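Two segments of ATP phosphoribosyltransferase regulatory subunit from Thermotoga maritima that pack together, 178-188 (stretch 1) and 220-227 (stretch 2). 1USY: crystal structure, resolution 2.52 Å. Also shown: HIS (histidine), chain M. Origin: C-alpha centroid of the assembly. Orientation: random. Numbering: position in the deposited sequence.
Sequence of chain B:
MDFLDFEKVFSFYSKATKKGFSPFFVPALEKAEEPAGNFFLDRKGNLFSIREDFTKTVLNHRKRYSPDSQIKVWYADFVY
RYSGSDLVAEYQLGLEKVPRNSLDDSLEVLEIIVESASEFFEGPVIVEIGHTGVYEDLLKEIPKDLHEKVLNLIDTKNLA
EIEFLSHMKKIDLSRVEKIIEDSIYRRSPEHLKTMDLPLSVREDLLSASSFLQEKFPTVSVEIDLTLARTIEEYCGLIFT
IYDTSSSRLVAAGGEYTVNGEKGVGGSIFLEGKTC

Stretch 1 178-188: KIIEDSIYRRS
Stretch 2 (220-227) SVEIDLTL

Stretch 1 is the end of a helix, 178-185, followed by a short loop; stretch 2 is a strand, 220-223, that continues as loop to Leu227. The CA pairs Ile179-Leu225 (6.5 Å), Ile180-Thr226 (6.5 Å), Ser183-Asp224 (4.7 Å) and Arg187-Ile223 (4.6 Å) set the register: after a forward step from Leu225 to Thr226 between Ile179 and Ile180, the partners move back to Asp224 at Ser183 and Ile223 at Arg187, so that overall the chains run in broadly opposite senses and draw closer toward Arg187. Together they bury 509 Å².

Lys178 does not reach stretch 2. Its chi1 is t, and NZ lies 2.8 Å from OD1 of Asp182 in a salt bridge one helical turn along, beside the backbone bond from Asp182 N to Lys178 O (2.7 Å). Ile179 (phi/psi -52/-52, chi1 m, chi2 -107°) starts sideways, but its end comes nearer, placing CD1 3.7 Å from CD2 of Leu225. Leu225 points toward the helix with chi1 m and chi2 7°; two branched, buried hydrocarbon side chains suit this apolar contact. Ile180 (chi1 m, chi2 t) points away, so its approach is looser: its CA is 4.3 Å from CG2 of Thr226.

Glu181 makes no contact with stretch 2. Ser183 (-69/-17, chi1 90°, p) points toward it, and its small side chain fits where the backbones are close. Its OG donates to Ile180 O at 2.7 Å, satisfying the buried hydroxyl within the helix, while OG also lies 3.6 Å from CG2 of Thr226. Its CB is 3.6 Å from OD1 of Asp224. That carboxylate oxygen is held within stretch 2, accepting from Thr226 N at 2.7 Å and from Thr226 OG1 at a very short 2.4 Å; Asp224 has chi1 t and Thr226 chi1 p.

Ile184, chi1 m, points away from stretch 2, and its CD1 is 3.2 Å from CA of the bound histidine. Tyr185, also chi1 m, ends the helix, with OH 3.8 Å from NE2 of that ligand. Arg186 is the first residue to leave helical geometry, at -133/61, and its CB points away.

Arg187 (-86/-10) is the main anchor, with 117 Å² covered by stretch 2. Its carbonyl O accepts from Ile223 N at 2.6 Å (140°), and Glu222 CA approaches the same O at 3.2 Å; in return, Arg187 CA lies 3.5 Å from Ile223 O. The side chain leaves sideways with chi1 m, chi2 t, chi3 38° and chi4 94°. Arg187 NE and NH2 each donate to Glu222 OE2 at 2.8 Å, a forked arrangement on one oxygen, and NH1 makes a weak bond to Asp224 OD2 at 3.1 Å. Both acceptors lie near the guanidinium plane, at its edge. Their acidic groups form salt bridges with this buried cation, whose several donors suit it to two carboxylates. Glu222 reaches it with chi1 7° and chi2 t, while its OE1 accepts from Ser220 OG at 2.8 Å. Ser188 (-61/134) points away.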

ATOM      1  N   LYS B 178     -14.042  47.575  10.645  1.00 24.07           N
ATOM      2  CA  LYS B 178     -14.354  48.354   9.456  1.00 27.36           C
ATOM      3  C   LYS B 178     -14.087  47.532   8.189  1.00 28.79           C
ATOM      4  O   LYS B 178     -14.919  47.498   7.261  1.00 26.12           O
ATOM      5  CB  LYS B 178     -13.595  49.683   9.456  1.00 32.83           C
ATOM      6  CG  LYS B 178     -14.218  50.779   8.613  1.00 36.35           C
ATOM      7  CD  LYS B 178     -13.174  51.373   7.656  1.00 47.29           C
ATOM      8  CE  LYS B 178     -13.802  52.300   6.609  1.00 47.68           C
ATOM      9  NZ  LYS B 178     -13.166  52.100   5.283  1.00 50.15           N
ATOM     10  N   ILE B 179     -12.949  46.848   8.183  1.00 24.01           N
ATOM     11  CA  ILE B 179     -12.607  45.896   7.128  1.00 23.89           C
ATOM     12  C   ILE B 179     -13.741  44.868   6.886  1.00 19.47           C
ATOM     13  O   ILE B 179     -14.208  44.692   5.759  1.00 25.63           O
ATOM     14  CB  ILE B 179     -11.261  45.233   7.503  1.00 24.55           C
ATOM     15  CG1 ILE B 179     -10.122  46.143   7.056  1.00 25.91           C
ATOM     16  CG2 ILE B 179     -11.122  43.832   6.937  1.00 24.09           C
ATOM     17  CD1 ILE B 179      -9.396  45.640   5.862  1.00 30.36           C
ATOM     18  N   ILE B 180     -14.198  44.221   7.949  1.00 14.27           N
ATOM     19  CA  ILE B 180     -15.306  43.276   7.844  1.00 18.80           C
ATOM     20  C   ILE B 180     -16.559  43.980   7.276  1.00 20.52           C
ATOM     21  O   ILE B 180     -17.019  43.646   6.191  1.00 23.82           O
ATOM     22  CB  ILE B 180     -15.588  42.642   9.210  1.00  8.37           C
ATOM     23  CG1 ILE B 180     -14.364  41.858   9.667  1.00 15.53           C
ATOM     24  CG2 ILE B 180     -16.774  41.742   9.136  1.00 13.37           C
ATOM     25  CD1 ILE B 180     -14.451  41.329  11.088  1.00 11.10           C
ATOM     26  N   GLU B 181     -17.078  44.958   8.008  1.00 16.06           N
ATOM     27  CA  GLU B 181     -18.241  45.740   7.576  1.00 20.59           C
ATOM     28  C   GLU B 181     -18.132  46.274   6.100  1.00 18.57           C
ATOM     29  O   GLU B 181     -19.109  46.310   5.364  1.00 14.04           O
ATOM     30  CB  GLU B 181     -18.477  46.892   8.568  1.00 15.09           C
ATOM     31  CG  GLU B 181     -19.101  46.467   9.882  1.00 25.48           C
ATOM     32  CD  GLU B 181     -19.471  47.645  10.752  1.00 31.53           C
ATOM     33  OE1 GLU B 181     -18.575  48.189  11.437  1.00 42.98           O
ATOM     34  OE2 GLU B 181     -20.657  48.050  10.751  1.00 39.76           O
ATOM     35  N   ASP B 182     -16.940  46.665   5.682  1.00 14.78           N
ATOM     36  CA  ASP B 182     -16.732  47.088   4.309  1.00 17.21           C
ATOM     37  C   ASP B 182     -17.006  45.965   3.362  1.00 15.78           C
ATOM     38  O   ASP B 182     -17.656  46.170   2.317  1.00 18.93           O
ATOM     39  CB  ASP B 182     -15.311  47.598   4.095  1.00 13.81           C
ATOM     40  CG  ASP B 182     -15.155  49.041   4.526  1.00 24.45           C
ATOM     41  OD1 ASP B 182     -13.994  49.533   4.550  1.00 30.49           O
ATOM     42  OD2 ASP B 182     -16.155  49.748   4.873  1.00 19.06           O
ATOM     43  N   SER B 183     -16.536  44.783   3.756  1.00 10.89           N
ATOM     44  CA  SER B 183     -16.580  43.594   2.928  1.00  9.63           C
ATOM     45  C   SER B 183     -18.044  43.148   2.776  1.00 14.68           C
ATOM     46  O   SER B 183     -18.363  42.333   1.883  1.00 17.48           O
ATOM     47  CB  SER B 183     -15.712  42.490   3.559  1.00  4.55           C
ATOM     48  OG  SER B 183     -16.485  41.677   4.449  1.00 13.28           O
ATOM     49  N   ILE B 184     -18.921  43.658   3.652  1.00  9.04           N
ATOM     50  CA  ILE B 184     -20.349  43.430   3.487  1.00 14.78           C
ATOM     51  C   ILE B 184     -21.060  44.539   2.710  1.00 15.86           C
ATOM     52  O   ILE B 184     -21.820  44.249   1.779  1.00 19.63           O
ATOM     53  CB  ILE B 184     -21.103  43.165   4.834  1.00 14.05           C
ATOM     54  CG1 ILE B 184     -20.658  41.843   5.472  1.00 18.57           C
ATOM     55  CG2 ILE B 184     -22.615  43.005   4.571  1.00 10.43           C
ATOM     56  CD1 ILE B 184     -20.323  41.978   6.911  1.00 23.08           C
ATOM     57  N   TYR B 185     -20.833  45.793   3.119  1.00 17.90           N
ATOM     58  CA  TYR B 185     -21.642  46.933   2.670  1.00 17.91           C
ATOM     59  C   TYR B 185     -21.016  47.874   1.660  1.00 20.00           C
ATOM     60  O   TYR B 185     -21.764  48.571   0.977  1.00 20.48           O
ATOM     61  CB  TYR B 185     -22.038  47.785   3.851  1.00 17.15           C
ATOM     62  CG  TYR B 185     -22.997  47.108   4.780  1.00 18.39           C
ATOM     63  CD1 TYR B 185     -22.576  46.714   6.074  1.00 15.19           C
ATOM     64  CD2 TYR B 185     -24.312  46.837   4.379  1.00  9.21           C
ATOM     65  CE1 TYR B 185     -23.466  46.073   6.962  1.00  9.32           C
ATOM     66  CE2 TYR B 185     -25.214  46.212   5.247  1.00 10.30           C
ATOM     67  CZ  TYR B 185     -24.791  45.849   6.546  1.00 18.29           C
ATOM     68  OH  TYR B 185     -25.659  45.222   7.412  1.00 17.89           O
ATOM     69  N   ARG B 186     -19.677  47.924   1.585  1.00 21.25           N
ATOM     70  CA  ARG B 186     -19.009  48.837   0.650  1.00 19.61           C
ATOM     71  C   ARG B 186     -17.900  48.189  -0.163  1.00 19.02           C
ATOM     72  O   ARG B 186     -16.735  48.621  -0.123  1.00 21.94           O
ATOM     73  CB  ARG B 186     -18.485  50.129   1.324  1.00 19.50           C
ATOM     74  CG  ARG B 186     -18.787  50.375   2.787  1.00 31.52           C
ATOM     75  CD  ARG B 186     -19.082  51.843   3.115  1.00 29.99           C
ATOM     76  NE  ARG B 186     -20.527  52.003   3.159  1.00 44.29           N
ATOM     77  CZ  ARG B 186     -21.265  53.062   2.776  1.00 43.07           C
ATOM     78  NH1 ARG B 186     -20.747  54.217   2.287  1.00 34.81           N
ATOM     79  NH2 ARG B 186     -22.573  52.942   2.918  1.00 31.68           N
ATOM     80  N   ARG B 187     -18.298  47.187  -0.938  1.00 13.28           N
ATOM     81  CA  ARG B 187     -17.406  46.347  -1.727  1.00 19.62           C
ATOM     82  C   ARG B 187     -17.089  46.942  -3.102  1.00 21.22           C
ATOM     83  O   ARG B 187     -16.243  46.442  -3.839  1.00 20.73           O
ATOM     84  CB  ARG B 187     -18.030  44.937  -1.889  1.00 18.62           C
ATOM     85  CG  ARG B 187     -18.462  44.306  -0.592  1.00  9.85           C
ATOM     86  CD  ARG B 187     -19.327  43.060  -0.750  1.00 15.60           C
ATOM     87  NE  ARG B 187     -18.922  42.203  -1.848  1.00  9.59           N
ATOM     88  CZ  ARG B 187     -18.100  41.169  -1.729  1.00 14.79           C
ATOM     89  NH1 ARG B 187     -17.549  40.882  -0.540  1.00 11.50           N
ATOM     90  NH2 ARG B 187     -17.799  40.435  -2.803  1.00 15.64           N
ATOM     91  N   SER B 188     -17.799  47.990  -3.448  1.00 24.75           N
ATOM     92  CA  SER B 188     -17.523  48.765  -4.646  1.00 28.69           C
ATOM     93  C   SER B 188     -16.103  49.379  -4.599  1.00 28.11           C
ATOM     94  O   SER B 188     -15.728  49.978  -3.580  1.00 27.22           O
ATOM     95  CB  SER B 188     -18.564  49.892  -4.736  1.00 29.44           C
ATOM     96  OG  SER B 188     -19.128  49.918  -6.023  1.00 35.40           O
ATOM     97  N   SER B 220     -19.546  42.350 -12.082  1.00 22.06           N
ATOM     98  CA  SER B 220     -19.492  43.171 -10.892  1.00 21.63           C
ATOM     99  C   SER B 220     -18.138  42.918 -10.193  1.00 21.57           C
ATOM    100  O   SER B 220     -17.882  41.828  -9.676  1.00 15.09           O
ATOM    101  CB  SER B 220     -20.677  42.795  -9.996  1.00 22.08           C
ATOM    102  OG  SER B 220     -20.725  43.587  -8.843  1.00 23.01           O
ATOM    103  N   VAL B 221     -17.246  43.912 -10.238  1.00 21.17           N
ATOM    104  CA  VAL B 221     -15.967  43.818  -9.532  1.00 22.95           C
ATOM    105  C   VAL B 221     -16.116  44.320  -8.113  1.00 20.51           C
ATOM    106  O   VAL B 221     -16.499  45.472  -7.909  1.00 17.55           O
ATOM    107  CB  VAL B 221     -14.775  44.558 -10.248  1.00 23.89           C
ATOM    108  CG1 VAL B 221     -14.453  43.883 -11.557  1.00 30.46           C
ATOM    109  CG2 VAL B 221     -15.104  45.996 -10.527  1.00 31.68           C
ATOM    110  N   GLU B 222     -15.831  43.461  -7.134  1.00 16.43           N
ATOM    111  CA  GLU B 222     -15.966  43.890  -5.746  1.00 20.80           C
ATOM    112  C   GLU B 222     -14.721  43.649  -4.901  1.00 17.21           C
ATOM    113  O   GLU B 222     -13.844  42.866  -5.236  1.00 23.29           O
ATOM    114  CB  GLU B 222     -17.235  43.347  -5.061  1.00 23.18           C
ATOM    115  CG  GLU B 222     -18.011  42.354  -5.869  1.00 30.04           C
ATOM    116  CD  GLU B 222     -19.464  42.221  -5.476  1.00 30.25           C
ATOM    117  OE1 GLU B 222     -20.316  42.718  -6.237  1.00 29.32           O
ATOM    118  OE2 GLU B 222     -19.760  41.552  -4.461  1.00 31.91           O
ATOM    119  N   ILE B 223     -14.652  44.353  -3.804  1.00 14.55           N
ATOM    120  CA  ILE B 223     -13.463  44.373  -3.014  1.00 13.81           C
ATOM    121  C   ILE B 223     -13.777  43.752  -1.676  1.00 12.09           C
ATOM    122  O   ILE B 223     -14.749  44.132  -1.039  1.00 16.79           O
ATOM    123  CB  ILE B 223     -13.028  45.829  -2.835  1.00 16.06           C
ATOM    124  CG1 ILE B 223     -12.660  46.475  -4.196  1.00 19.24           C
ATOM    125  CG2 ILE B 223     -11.955  45.913  -1.756  1.00 13.72           C
ATOM    126  CD1 ILE B 223     -11.201  46.283  -4.675  1.00 23.76           C
ATOM    127  N   ASP B 224     -12.979  42.779  -1.265  1.00 16.68           N
ATOM    128  CA  ASP B 224     -13.202  42.069   0.019  1.00 18.08           C
ATOM    129  C   ASP B 224     -11.871  41.633   0.619  1.00 11.84           C
ATOM    130  O   ASP B 224     -11.180  40.792   0.083  1.00 15.27           O
ATOM    131  CB  ASP B 224     -14.095  40.844  -0.182  1.00 14.70           C
ATOM    132  CG  ASP B 224     -14.395  40.107   1.129  1.00 22.06           C
ATOM    133  OD1 ASP B 224     -13.510  40.041   2.045  1.00 19.55           O
ATOM    134  OD2 ASP B 224     -15.512  39.561   1.310  1.00 10.87           O
ATOM    135  N   LEU B 225     -11.537  42.237   1.743  1.00 17.24           N
ATOM    136  CA  LEU B 225     -10.246  42.069   2.396  1.00 12.16           C
ATOM    137  C   LEU B 225     -10.279  41.058   3.564  1.00 15.82           C
ATOM    138  O   LEU B 225      -9.343  41.018   4.389  1.00 12.69           O
ATOM    139  CB  LEU B 225      -9.795  43.419   2.906  1.00 13.83           C
ATOM    140  CG  LEU B 225      -9.248  44.481   1.938  1.00 14.12           C
ATOM    141  CD1 LEU B 225      -9.352  44.139   0.442  1.00 14.39           C
ATOM    142  CD2 LEU B 225      -9.943  45.798   2.227  1.00 17.22           C
ATOM    143  N   THR B 226     -11.413  40.345   3.664  1.00 10.95           N
ATOM    144  CA  THR B 226     -11.348  39.266   4.640  1.00 17.61           C
ATOM    145  C   THR B 226     -10.546  38.105   4.002  1.00 24.25           C
ATOM    146  O   THR B 226      -9.713  38.315   3.132  1.00 36.71           O
ATOM    147  CB  THR B 226     -12.792  38.874   5.033  1.00 17.26           C
ATOM    148  OG1 THR B 226     -13.536  38.479   3.894  1.00 24.85           O
ATOM    149  CG2 THR B 226     -13.560  40.037   5.681  1.00 14.58           C
ATOM    150  N   LEU B 227     -10.819  36.927   4.445  1.00 29.11           N
ATOM    151  CA  LEU B 227     -10.139  35.671   4.012  1.00 35.27           C
ATOM    152  C   LEU B 227      -8.610  35.830   4.177  1.00 32.70           C
ATOM    153  O   LEU B 227      -7.840  35.987   3.209  1.00 32.99           O
ATOM    154  CB  LEU B 227     -10.588  35.174   2.561  1.00 37.56           C
ATOM    155  CG  LEU B 227     -10.208  35.865   1.204  1.00 38.48           C
ATOM    156  CD1 LEU B 227     -11.322  35.616   0.162  1.00 26.35           C
ATOM    157  CD2 LEU B 227     -10.009  37.382   1.207  1.00 44.87           C
TER
HETATM  158  CA  HIS M1204     -21.740  39.412   8.126  0.80 53.24           C
HETATM  159  C   HIS M1204     -20.909  39.626   9.396  0.80 45.44           C
HETATM  160  CB  HIS M1204     -23.249  39.256   8.455  0.80 54.75           C
HETATM  161  CG  HIS M1204     -23.905  40.509   8.960  0.80 55.39           C
HETATM  162  ND1 HIS M1204     -23.214  41.518   9.600  0.80 59.90           N
HETATM  163  CD2 HIS M1204     -25.198  40.908   8.930  0.80 54.22           C
HETATM  164  CE1 HIS M1204     -24.049  42.486   9.926  0.80 53.54           C
HETATM  165  NE2 HIS M1204     -25.260  42.141   9.528  0.80 52.58           N